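Local coordinates for protein cycloalternan-forming enzyme (Listeria monocytogenes serovar 1/2a, PDB 5F7U) that belongs to glycosyl hydrolase family 31 and combines a TIM-barrel domain with several beta-rich domains, among them a family 6 carbohydrate-binding module, at residues T990-S996 / T1025-V1031; P940-F945 / T961-V966; F305-Q310 / S320-D326. The protein carries 1 engineered substitution. One frame throughout, in Å; residues are numbered along the deposited sequence.

Interaction 1. Residues T990-S996 / T1025-V1031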
loop_
_atom_site.group_PDB
_atom_site.type_symbol
_atom_site.label_atom_id
_atom_site.label_comp_id
_atom_site.label_asym_id
_atom_site.label_seq_id
_atom_site.Cartn_x
_atom_site.Cartn_y
_atom_site.Cartn_z
ATOM N N THR A 990 -43.317 -10.992 0.298
ATOM C CA THR A 990 -43.657 -12.406 0.344
ATOM C C THR A 990 -42.395 -13.210 0.579
ATOM O O THR A 990 -41.419 -13.080 -0.165
ATOM C CB THR A 990 -44.313 -12.864 -0.960
ATOM O OG1 THR A 990 -45.451 -12.040 -1.223
ATOM C CG2 THR A 990 -44.755 -14.310 -0.844
ATOM N N MET A 991 -42.407 -14.034 1.621
ATOM C CA MET A 991 -41.319 -14.982 1.842
ATOM C C MET A 991 -41.721 -16.368 1.315
ATOM O O MET A 991 -42.675 -16.974 1.825
ATOM C CB MET A 991 -40.966 -15.020 3.333
ATOM C CG MET A 991 -39.878 -16.034 3.677
ATOM S SD MET A 991 -39.374 -15.981 5.407
ATOM C CE MET A 991 -40.873 -16.528 6.246
ATOM N N GLU A 992 -41.037 -16.839 0.265
ATOM C CA GLU A 992 -41.201 -18.206 -0.225
ATOM C C GLU A 992 -40.406 -19.140 0.668
ATOM O O GLU A 992 -39.242 -18.882 0.938
ATOM C CB GLU A 992 -40.645 -18.367 -1.640
ATOM C CG GLU A 992 -41.405 -17.643 -2.737
ATOM C CD GLU A 992 -40.884 -18.002 -4.125
ATOM O OE1 GLU A 992 -39.788 -18.597 -4.244
ATOM O OE2 GLU A 992 -41.565 -17.703 -5.118
ATOM N N VAL A 993 -41.051 -20.200 1.133
ATOM C CA VAL A 993 -40.392 -21.231 1.947
ATOM C C VAL A 993 -40.409 -22.522 1.126
ATOM O O VAL A 993 -41.488 -23.078 0.868
ATOM C CB VAL A 993 -41.102 -21.429 3.322
ATOM C CG1 VAL A 993 -40.439 -22.579 4.106
ATOM C CG2 VAL A 993 -41.074 -20.130 4.141
ATOM N N ARG A 994 -39.228 -22.989 0.717
ATOM C CA ARG A 994 -39.098 -24.205 -0.081
ATOM C C ARG A 994 -38.663 -25.369 0.793
ATOM O O ARG A 994 -37.641 -25.312 1.467
ATOM C CB ARG A 994 -38.143 -24.012 -1.275
ATOM C CG ARG A 994 -38.152 -25.190 -2.249
ATOM C CD ARG A 994 -37.485 -24.847 -3.562
ATOM N NE ARG A 994 -37.721 -25.857 -4.606
ATOM C CZ ARG A 994 -36.810 -26.721 -5.059
ATOM N NH1 ARG A 994 -35.569 -26.742 -4.567
ATOM N NH2 ARG A 994 -37.144 -27.575 -6.025
ATOM N N TYR A 995 -39.449 -26.443 0.746
ATOM C CA TYR A 995 -39.318 -27.521 1.717
ATOM C C TYR A 995 -39.832 -28.818 1.102
ATOM O O TYR A 995 -40.525 -28.809 0.074
ATOM C CB TYR A 995 -40.160 -27.206 2.973
ATOM C CG TYR A 995 -41.641 -27.337 2.674
ATOM C CD1 TYR A 995 -42.315 -26.341 1.958
ATOM C CD2 TYR A 995 -42.340 -28.492 3.031
ATOM C CE1 TYR A 995 -43.659 -26.476 1.631
ATOM C CE2 TYR A 995 -43.681 -28.639 2.712
ATOM C CZ TYR A 995 -44.326 -27.626 2.019
ATOM O OH TYR A 995 -45.647 -27.798 1.704
ATOM N N SER A 996 -39.553 -29.921 1.779
ATOM C CA SER A 996 -40.227 -31.173 1.467
ATOM C C SER A 996 -40.846 -31.726 2.754
ATOM O O SER A 996 -40.300 -31.544 3.846
ATOM C CB SER A 996 -39.238 -32.156 0.848
ATOM O OG SER A 996 -39.891 -33.334 0.423
ATOM N N THR A 1025 -39.833 -34.693 -3.560
ATOM C CA THR A 1025 -40.702 -33.643 -4.099
ATOM C C THR A 1025 -40.649 -32.403 -3.212
ATOM O O THR A 1025 -40.945 -32.482 -2.011
ATOM C CB THR A 1025 -42.159 -34.142 -4.238
ATOM O OG1 THR A 1025 -42.170 -35.352 -5.006
ATOM C CG2 THR A 1025 -43.058 -33.078 -4.915
ATOM N N TRP A 1026 -40.269 -31.270 -3.817
ATOM C CA TRP A 1026 -40.194 -29.979 -3.130
ATOM C C TRP A 1026 -41.450 -29.159 -3.426
ATOM O O TRP A 1026 -42.041 -29.291 -4.496
ATOM C CB TRP A 1026 -38.944 -29.194 -3.558
ATOM C CG TRP A 1026 -37.660 -29.937 -3.309
ATOM C CD1 TRP A 1026 -36.984 -30.716 -4.202
ATOM C CD2 TRP A 1026 -36.909 -29.985 -2.085
ATOM N NE1 TRP A 1026 -35.856 -31.251 -3.614
ATOM C CE2 TRP A 1026 -35.786 -30.817 -2.316
ATOM C CE3 TRP A 1026 -37.073 -29.399 -0.815
ATOM C CZ2 TRP A 1026 -34.830 -31.089 -1.321
ATOM C CZ3 TRP A 1026 -36.127 -29.665 0.181
ATOM C CH2 TRP A 1026 -35.020 -30.512 -0.080
ATOM N N ASN A 1027 -41.864 -28.349 -2.456
ATOM C CA ASN A 1027 -42.970 -27.418 -2.623
ATOM C C ASN A 1027 -42.558 -26.081 -2.047
ATOM O O ASN A 1027 -41.648 -26.012 -1.216
ATOM C CB ASN A 1027 -44.237 -27.936 -1.924
ATOM C CG ASN A 1027 -45.443 -27.042 -2.148
ATOM O OD1 ASN A 1027 -45.706 -26.607 -3.265
ATOM N ND2 ASN A 1027 -46.170 -26.745 -1.077
ATOM N N THR A 1028 -43.229 -25.022 -2.500
ATOM C CA THR A 1028 -43.014 -23.681 -1.978
ATOM C C THR A 1028 -44.321 -23.125 -1.411
ATOM O O THR A 1028 -45.376 -23.233 -2.041
ATOM C CB THR A 1028 -42.406 -22.769 -3.065
ATOM O OG1 THR A 1028 -41.137 -23.301 -3.467
ATOM C CG2 THR A 1028 -42.189 -21.370 -2.556
ATOM N N VAL A 1029 -44.247 -22.589 -0.196
ATOM C CA VAL A 1029 -45.372 -21.928 0.472
ATOM C C VAL A 1029 -45.006 -20.453 0.586
ATOM O O VAL A 1029 -43.851 -20.125 0.862
ATOM C CB VAL A 1029 -45.647 -22.565 1.860
ATOM C CG1 VAL A 1029 -46.446 -21.651 2.781
ATOM C CG2 VAL A 1029 -46.368 -23.899 1.701
ATOM N N GLU A 1030 -45.989 -19.581 0.354
ATOM C CA GLU A 1030 -45.783 -18.137 0.385
ATOM C C GLU A 1030 -46.284 -17.572 1.705
ATOM O O GLU A 1030 -47.452 -17.747 2.064
ATOM C CB GLU A 1030 -46.471 -17.485 -0.826
ATOM C CG GLU A 1030 -45.738 -17.770 -2.148
ATOM C CD GLU A 1030 -46.329 -17.067 -3.372
ATOM O OE1 GLU A 1030 -47.188 -16.182 -3.213
ATOM O OE2 GLU A 1030 -45.934 -17.410 -4.512
ATOM N N VAL A 1031 -45.392 -16.904 2.432
ATOM C CA VAL A 1031 -45.665 -16.395 3.784
ATOM C C VAL A 1031 -45.566 -14.858 3.761
ATOM O O VAL A 1031 -44.512 -14.330 3.357
ATOM C CB VAL A 1031 -44.642 -16.972 4.808
ATOM C CG1 VAL A 1031 -44.907 -16.450 6.219
ATOM C CG2 VAL A 1031 -44.634 -18.503 4.778
HETATM O O HOH W 1 -40.823 -25.732 -5.150
#

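Interaction 2. Residues P940-F945 / T961-V966. With MG (magnesium ion), chain G; GLC (alpha-D-glucopyranose), chain B.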
loop_
_atom_site.group_PDB
_atom_site.type_symbol
_atom_site.label_atom_id
_atom_site.label_comp_id
_atom_site.label_asym_id
_atom_site.label_seq_id
_atom_site.Cartn_x
_atom_site.Cartn_y
_atom_site.Cartn_z
ATOM N N PRO A 940 -31.851 -17.094 -3.491
ATOM C CA PRO A 940 -32.358 -17.626 -2.232
ATOM C C PRO A 940 -31.381 -17.431 -1.071
ATOM O O PRO A 940 -30.161 -17.308 -1.288
ATOM C CB PRO A 940 -32.495 -19.131 -2.507
ATOM C CG PRO A 940 -32.626 -19.234 -3.993
ATOM C CD PRO A 940 -31.744 -18.145 -4.521
ATOM N N TYR A 941 -31.946 -17.365 0.137
ATOM C CA TYR A 941 -31.198 -17.497 1.382
ATOM C C TYR A 941 -31.225 -18.981 1.747
ATOM O O TYR A 941 -32.274 -19.516 2.127
ATOM C CB TYR A 941 -31.880 -16.676 2.490
ATOM C CG TYR A 941 -31.767 -15.183 2.288
ATOM C CD1 TYR A 941 -32.630 -14.495 1.420
ATOM C CD2 TYR A 941 -30.768 -14.460 2.951
ATOM C CE1 TYR A 941 -32.508 -13.119 1.226
ATOM C CE2 TYR A 941 -30.651 -13.091 2.789
ATOM C CZ TYR A 941 -31.503 -12.430 1.907
ATOM O OH TYR A 941 -31.357 -11.060 1.755
ATOM N N GLU A 942 -30.079 -19.644 1.623
ATOM C CA GLU A 942 -30.023 -21.098 1.801
ATOM C C GLU A 942 -30.137 -21.468 3.273
ATOM O O GLU A 942 -29.428 -20.898 4.135
ATOM C CB GLU A 942 -28.737 -21.683 1.189
ATOM C CG GLU A 942 -28.646 -21.541 -0.328
ATOM C CD GLU A 942 -29.769 -22.242 -1.081
ATOM O OE1 GLU A 942 -30.394 -23.208 -0.549
ATOM O OE2 GLU A 942 -30.012 -21.835 -2.248
ATOM N N ALA A 943 -31.036 -22.413 3.569
ATOM C CA ALA A 943 -31.233 -22.848 4.945
ATOM C C ALA A 943 -29.953 -23.450 5.537
ATOM O O ALA A 943 -29.668 -23.272 6.722
ATOM C CB ALA A 943 -32.399 -23.826 5.044
ATOM N N GLU A 944 -29.175 -24.131 4.690
ATOM C CA GLU A 944 -27.931 -24.785 5.110
ATOM C C GLU A 944 -26.833 -23.775 5.518
ATOM O O GLU A 944 -25.851 -24.151 6.183
ATOM C CB GLU A 944 -27.438 -25.761 4.021
ATOM C CG GLU A 944 -27.160 -25.144 2.654
ATOM C CD GLU A 944 -28.324 -25.197 1.653
ATOM O OE1 GLU A 944 -29.530 -25.142 1.995
ATOM O OE2 GLU A 944 -28.019 -25.260 0.455
ATOM N N PHE A 945 -27.016 -22.510 5.123
ATOM C CA PHE A 945 -26.109 -21.419 5.533
ATOM C C PHE A 945 -26.629 -20.635 6.736
ATOM O O PHE A 945 -25.955 -19.708 7.232
ATOM C CB PHE A 945 -25.805 -20.448 4.380
ATOM C CG PHE A 945 -25.228 -21.084 3.138
ATOM C CD1 PHE A 945 -24.483 -22.279 3.181
ATOM C CD2 PHE A 945 -25.402 -20.455 1.903
ATOM C CE1 PHE A 945 -23.956 -22.842 2.007
ATOM C CE2 PHE A 945 -24.871 -21.002 0.730
ATOM C CZ PHE A 945 -24.144 -22.199 0.783
ATOM N N THR A 961 -31.635 -26.273 -3.861
ATOM C CA THR A 961 -30.694 -25.250 -4.271
ATOM C C THR A 961 -29.604 -25.147 -3.193
ATOM O O THR A 961 -29.782 -25.616 -2.029
ATOM C CB THR A 961 -31.371 -23.888 -4.531
ATOM O OG1 THR A 961 -31.871 -23.368 -3.301
ATOM C CG2 THR A 961 -32.515 -23.999 -5.566
ATOM N N GLY A 962 -28.495 -24.516 -3.582
ATOM C CA GLY A 962 -27.304 -24.436 -2.740
ATOM C C GLY A 962 -26.641 -25.801 -2.655
ATOM O O GLY A 962 -26.678 -26.570 -3.612
ATOM N N THR A 963 -26.057 -26.108 -1.496
ATOM C CA THR A 963 -25.355 -27.384 -1.298
ATOM C C THR A 963 -26.205 -28.476 -0.646
ATOM O O THR A 963 -25.756 -29.626 -0.527
ATOM C CB THR A 963 -24.069 -27.195 -0.464
ATOM O OG1 THR A 963 -24.409 -26.685 0.837
ATOM C CG2 THR A 963 -23.084 -26.254 -1.173
ATOM N N GLY A 964 -27.416 -28.123 -0.224
ATOM C CA GLY A 964 -28.333 -29.079 0.411
ATOM C C GLY A 964 -29.530 -28.404 1.061
ATOM O O GLY A 964 -30.111 -27.444 0.510
ATOM N N PHE A 965 -29.871 -28.918 2.243
ATOM C CA PHE A 965 -31.051 -28.517 3.007
ATOM C C PHE A 965 -30.856 -28.861 4.480
ATOM O O PHE A 965 -29.998 -29.682 4.823
ATOM C CB PHE A 965 -32.320 -29.199 2.455
ATOM C CG PHE A 965 -32.196 -30.697 2.287
ATOM C CD1 PHE A 965 -32.427 -31.557 3.365
ATOM C CD2 PHE A 965 -31.872 -31.253 1.036
ATOM C CE1 PHE A 965 -32.345 -32.935 3.207
ATOM C CE2 PHE A 965 -31.769 -32.636 0.881
ATOM C CZ PHE A 965 -32.007 -33.474 1.967
ATOM N N VAL A 966 -31.672 -28.256 5.335
ATOM C CA VAL A 966 -31.734 -28.596 6.752
ATOM C C VAL A 966 -32.694 -29.785 6.892
ATOM O O VAL A 966 -33.818 -29.726 6.390
ATOM C CB VAL A 966 -32.182 -27.371 7.579
ATOM C CG1 VAL A 966 -32.529 -27.757 9.007
ATOM C CG2 VAL A 966 -31.079 -26.327 7.579
HETATM MG MG MG G . -30.549 -25.339 0.023
HETATM C C1 GLC B . -22.384 -25.074 5.449
HETATM C C2 GLC B . -22.833 -25.970 4.286
HETATM C C3 GLC B . -21.663 -26.300 3.353
HETATM C C4 GLC B . -20.961 -25.041 2.850
HETATM C C5 GLC B . -20.597 -24.164 4.048
HETATM C C6 GLC B . -19.997 -22.830 3.638
HETATM O O2 GLC B . -23.453 -27.163 4.780
HETATM O O3 GLC B . -22.140 -27.030 2.225
HETATM O O4 GLC B . -19.768 -25.389 2.126
HETATM O O5 GLC B . -21.746 -23.912 4.884
HETATM O O6 GLC B . -19.677 -22.176 4.873
#

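Interaction 3. Residues F305-Q310 / S320-D326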
loop_
_atom_site.group_PDB
_atom_site.type_symbol
_atom_site.label_atom_id
_atom_site.label_comp_id
_atom_site.label_asym_id
_atom_site.label_seq_id
_atom_site.Cartn_x
_atom_site.Cartn_y
_atom_site.Cartn_z
ATOM N N PHE A 305 12.872 17.113 3.624
ATOM C CA PHE A 305 13.574 17.040 4.924
ATOM C C PHE A 305 12.843 16.093 5.877
ATOM O O PHE A 305 11.640 15.883 5.750
ATOM C CB PHE A 305 13.677 18.418 5.584
ATOM C CG PHE A 305 14.679 19.346 4.934
ATOM C CD1 PHE A 305 16.039 19.230 5.204
ATOM C CD2 PHE A 305 14.253 20.375 4.091
ATOM C CE1 PHE A 305 16.959 20.098 4.611
ATOM C CE2 PHE A 305 15.167 21.258 3.514
ATOM C CZ PHE A 305 16.528 21.112 3.757
ATOM N N HIS A 306 13.588 15.511 6.816
ATOM C CA HIS A 306 12.963 14.735 7.891
ATOM C C HIS A 306 11.914 15.575 8.640
ATOM O O HIS A 306 12.135 16.752 8.946
ATOM C CB HIS A 306 14.038 14.253 8.861
ATOM C CG HIS A 306 13.496 13.828 10.187
ATOM N ND1 HIS A 306 13.651 14.587 11.326
ATOM C CD2 HIS A 306 12.785 12.734 10.552
ATOM C CE1 HIS A 306 13.066 13.972 12.340
ATOM N NE2 HIS A 306 12.535 12.845 11.898
ATOM N N SER A 307 10.775 14.955 8.913
ATOM C CA SER A 307 9.760 15.539 9.778
ATOM C C SER A 307 9.345 14.495 10.826
ATOM O O SER A 307 9.497 13.264 10.618
ATOM C CB SER A 307 8.538 16.007 8.971
ATOM O OG SER A 307 8.018 14.962 8.148
ATOM N N GLN A 308 8.859 15.001 11.953
ATOM C CA GLN A 308 8.230 14.168 12.977
ATOM C C GLN A 308 6.786 14.597 13.156
ATOM O O GLN A 308 6.516 15.776 13.404
ATOM C CB GLN A 308 8.999 14.270 14.303
ATOM C CG GLN A 308 8.497 13.305 15.379
ATOM C CD GLN A 308 9.144 13.568 16.720
ATOM O OE1 GLN A 308 8.926 14.597 17.329
ATOM N NE2 GLN A 308 9.945 12.634 17.175
ATOM N N PHE A 309 5.866 13.634 13.027
ATOM C CA PHE A 309 4.443 13.866 13.268
ATOM C C PHE A 309 4.097 13.330 14.648
ATOM O O PHE A 309 4.181 12.120 14.904
ATOM C CB PHE A 309 3.603 13.147 12.193
ATOM C CG PHE A 309 3.622 13.828 10.851
ATOM C CD1 PHE A 309 4.651 13.570 9.913
ATOM C CD2 PHE A 309 2.613 14.707 10.493
ATOM C CE1 PHE A 309 4.665 14.225 8.664
ATOM C CE2 PHE A 309 2.606 15.345 9.239
ATOM C CZ PHE A 309 3.637 15.113 8.329
ATOM N N GLN A 310 3.729 14.241 15.540
ATOM C CA GLN A 310 3.397 13.901 16.905
ATOM C C GLN A 310 1.878 13.762 16.993
ATOM O O GLN A 310 1.170 14.757 17.130
ATOM C CB GLN A 310 3.913 15.006 17.835
ATOM C CG GLN A 310 5.427 15.172 17.742
ATOM C CD GLN A 310 5.941 16.362 18.525
ATOM O OE1 GLN A 310 5.168 17.115 19.117
ATOM N NE2 GLN A 310 7.252 16.543 18.522
ATOM N N SER A 320 0.901 17.451 15.954
ATOM C CA SER A 320 1.886 18.446 15.543
ATOM C C SER A 320 2.767 17.868 14.469
ATOM O O SER A 320 2.948 16.650 14.421
ATOM C CB SER A 320 2.769 18.850 16.721
ATOM O OG SER A 320 1.992 19.220 17.859
ATOM N N PHE A 321 3.306 18.733 13.614
ATOM C CA PHE A 321 4.460 18.326 12.829
ATOM C C PHE A 321 5.635 19.216 13.157
ATOM O O PHE A 321 5.473 20.390 13.447
ATOM C CB PHE A 321 4.186 18.227 11.319
ATOM C CG PHE A 321 3.819 19.531 10.651
ATOM C CD1 PHE A 321 4.792 20.490 10.354
ATOM C CD2 PHE A 321 2.493 19.774 10.266
ATOM C CE1 PHE A 321 4.449 21.679 9.720
ATOM C CE2 PHE A 321 2.139 20.957 9.613
ATOM C CZ PHE A 321 3.122 21.917 9.358
ATOM N N VAL A 322 6.818 18.618 13.137
ATOM C CA VAL A 322 8.055 19.372 13.328
ATOM C C VAL A 322 8.901 19.005 12.127
ATOM O O VAL A 322 9.229 17.828 11.930
ATOM C CB VAL A 322 8.775 19.011 14.646
ATOM C CG1 VAL A 322 10.046 19.852 14.795
ATOM C CG2 VAL A 322 7.865 19.271 15.832
ATOM N N LEU A 323 9.199 20.002 11.310
ATOM C CA LEU A 323 9.889 19.786 10.039
ATOM C C LEU A 323 11.282 20.374 10.119
ATOM O O LEU A 323 11.435 21.545 10.488
ATOM C CB LEU A 323 9.109 20.467 8.892
ATOM C CG LEU A 323 9.787 20.470 7.512
ATOM C CD1 LEU A 323 9.950 19.079 6.904
ATOM C CD2 LEU A 323 9.026 21.360 6.538
ATOM N N ASP A 324 12.284 19.574 9.757
ATOM C CA ASP A 324 13.676 20.036 9.736
ATOM C C ASP A 324 13.962 20.924 8.526
ATOM O O ASP A 324 13.237 20.909 7.528
ATOM C CB ASP A 324 14.645 18.835 9.738
ATOM C CG ASP A 324 14.561 18.004 11.030
ATOM O OD1 ASP A 324 13.920 18.421 12.028
ATOM O OD2 ASP A 324 15.167 16.924 11.050
ATOM N N ASN A 325 15.010 21.726 8.646
ATOM C CA ASN A 325 15.496 22.549 7.550
ATOM C C ASN A 325 17.021 22.578 7.620
ATOM O O ASN A 325 17.581 22.282 8.670
ATOM C CB ASN A 325 14.946 23.960 7.689
ATOM C CG ASN A 325 15.140 24.789 6.430
ATOM O OD1 ASN A 325 14.870 24.318 5.321
ATOM N ND2 ASN A 325 15.625 26.017 6.594
ATOM N N ASP A 326 17.687 22.918 6.518
ATOM C CA ASP A 326 19.148 22.944 6.495
ATOM C C ASP A 326 19.731 24.266 6.990
ATOM O O ASP A 326 20.931 24.477 6.904
ATOM C CB ASP A 326 19.651 22.633 5.082
ATOM C CG ASP A 326 19.190 23.654 4.048
ATOM O OD1 ASP A 326 18.308 24.499 4.329
ATOM O OD2 ASP A 326 19.707 23.610 2.922
HETATM O O HOH W 2 2.494 17.460 19.939
#

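Interaction 1. Residues T990-S996 / T1025-V1031
The guanidinium of Arg994 lies flat on the indole of Trp1026, group centres 4.3 Å apart and planes turned by 28°, an off-centre cation-pi stack at one end of an antiparallel strand pair in the beta-sandwich of the family 6 carbohydrate-binding module. Arg994 NH2 settles near the root of the indole, 3.5 Å from Trp1026 CB. Over the opposite face Ser996 CB makes a CH-pi contact with the six-membered ring, while Ser996 OG donates to Thr1025 O at 2.8 Å from above the carbonyl plane. Tyr995 and Asn1027 run side by side on the other face of the strands. A chi1 of 72° sets Tyr995 CG between the backbone N and the carbonyl carbon, which brings the ring alongside Asn1027, the amide plane steeply turned to it; Asn1027 ND2 reaches Tyr995 OH at 3.0 Å, almost straight at 173°, and Pro1018 O is a second partner of that hydroxyl. Farther along this face Val993 CG2 meets Val1031 CG2 at 4.0 Å, and strands 1011-1017 and 1039-1045 pack against it. Six backbone hydrogen bonds set the pairing. Further out, Asp1057 forms a salt bridge with Arg994, Ala958 O accepts from Trp1026 NE1, and Lys1062 bridges both Glu992 and Glu1030, probably easing the approach of their carboxylates. One water accepts from Arg994 NE at 3.2 Å and lies 3.0 Å from Thr1028 OG1.

Interaction 2. Residues P940-F945 / T961-V966
Two carboxylates, those of Glu942 and Glu944, face the 961-964 loop across a magnesium ion, the metal site of the family 6 carbohydrate-binding module. Glu942 divides its oxygens: OE1 binds the metal, and OE2 offers its syn lone pair to Thr961 OG1 at 2.6 Å. Glu944 instead chelates unevenly, with OE1 2.2 Å and OE2 2.6 Å from the magnesium. Gly964 N comes down on Glu944 OE2 from above the carboxylate plane, 69° out of it, at 3.0 Å; the same oxygen also receives a weak bond from Thr963 N. The ring of Phe945 has Thr963 OG1 and a glucose O5 set obliquely to it. Thr961 O and Gly964 O turn inward to the metal, and Asp1057 OD1 brings the protein ligands to six oxygens. A chi1 of 59° folds Glu944 CG in over its own main chain, and a bend at chi2 then turns the carboxylate to the metal. Asn916 also bonds Glu942 OE2, and His1058 bonds Thr961 OG1, probably steadying the Glu942 carboxylate and the Thr961 side chain. Away from the ion, Ala943 CB packs on Val966 CG2 at 3.8 Å. Both segments also serve the glycan pocket: Phe945 CD1 lies 3.6 Å from glucose O5, and Thr963 OG1 is hydrogen-bonded to glucose O3 at 2.7 Å.

Interaction 3. Residues F305-Q310 / S320-D326
Phe305 lays its ring against the backbone of Asn325, with Asn325 CA centred over one face, 4.0 Å from the ring centroid in a CH-pi contact. Nearer the root of the side chain, Phe305 CB closes to 3.2 Å on Asp324 O; at the far end Phe305 CZ touches Asp326 CG at 3.7 Å. The phenyl group therefore spans three residues of the partner strand. Its neighbour His306 grips the same strand by a different means. With CG anti to the backbone N (chi1 162°), the imidazole swings to Asp324, and ND1 donates to Asp324 OD2 at 2.8 Å, nearly straight and in the ring plane, yet it meets the carboxylate from above that group's own plane, 53° out. His306 NE2 is hydrogen-bonded to Glu268 OE1 and Asp324 OD1 to Gln237, so each group is held by two partners. The segments belong to a beta hairpin of strands 307-311 and 318-327 in the beta-rich galactose mutarotase-like region, Phe305 and His306 leading into the first strand; strand 266-269 flanks the first arm and strand 235-243 the second. At the other end of the contact Gln310 and Ser320 form a hydrogen-bonded pair. Gln310 extends along the strand surface, its NE2 giving a straight 2.8 Å bond to Gln308 OE1 and resting near Val322 CG2, while a water donates to both Gln310 OE1 and Ser320 OG. Asn241 is a further partner of Ser320 OG. On the reverse face, Phe321 CB lies over one face of the Phe309 ring, displaced toward its rim, 3.9 Å from Phe309 CE2.

In the fold
From the N terminus, interaction 3 comes first, closing a hairpin, with nine residues between its segments, in the beta-rich part that precedes the TIM barrel. The chain then passes through the barrel and further beta domains before interaction 2 spans a connection of fifteen residues at the start of the carbohydrate-binding module. Interaction 1 follows, bridging 28 residues of the same module. All three are in series; none nests or crosses. Interactions 1 and 2 touch, Trp1026 CH2 lying 3.4 Å from Phe965 CD2, and strand 1054-1062 pairs with strands of both. Interaction 3 sits on the opposite side of the chain's centre, its own centre about 58 Å from that of interaction 2.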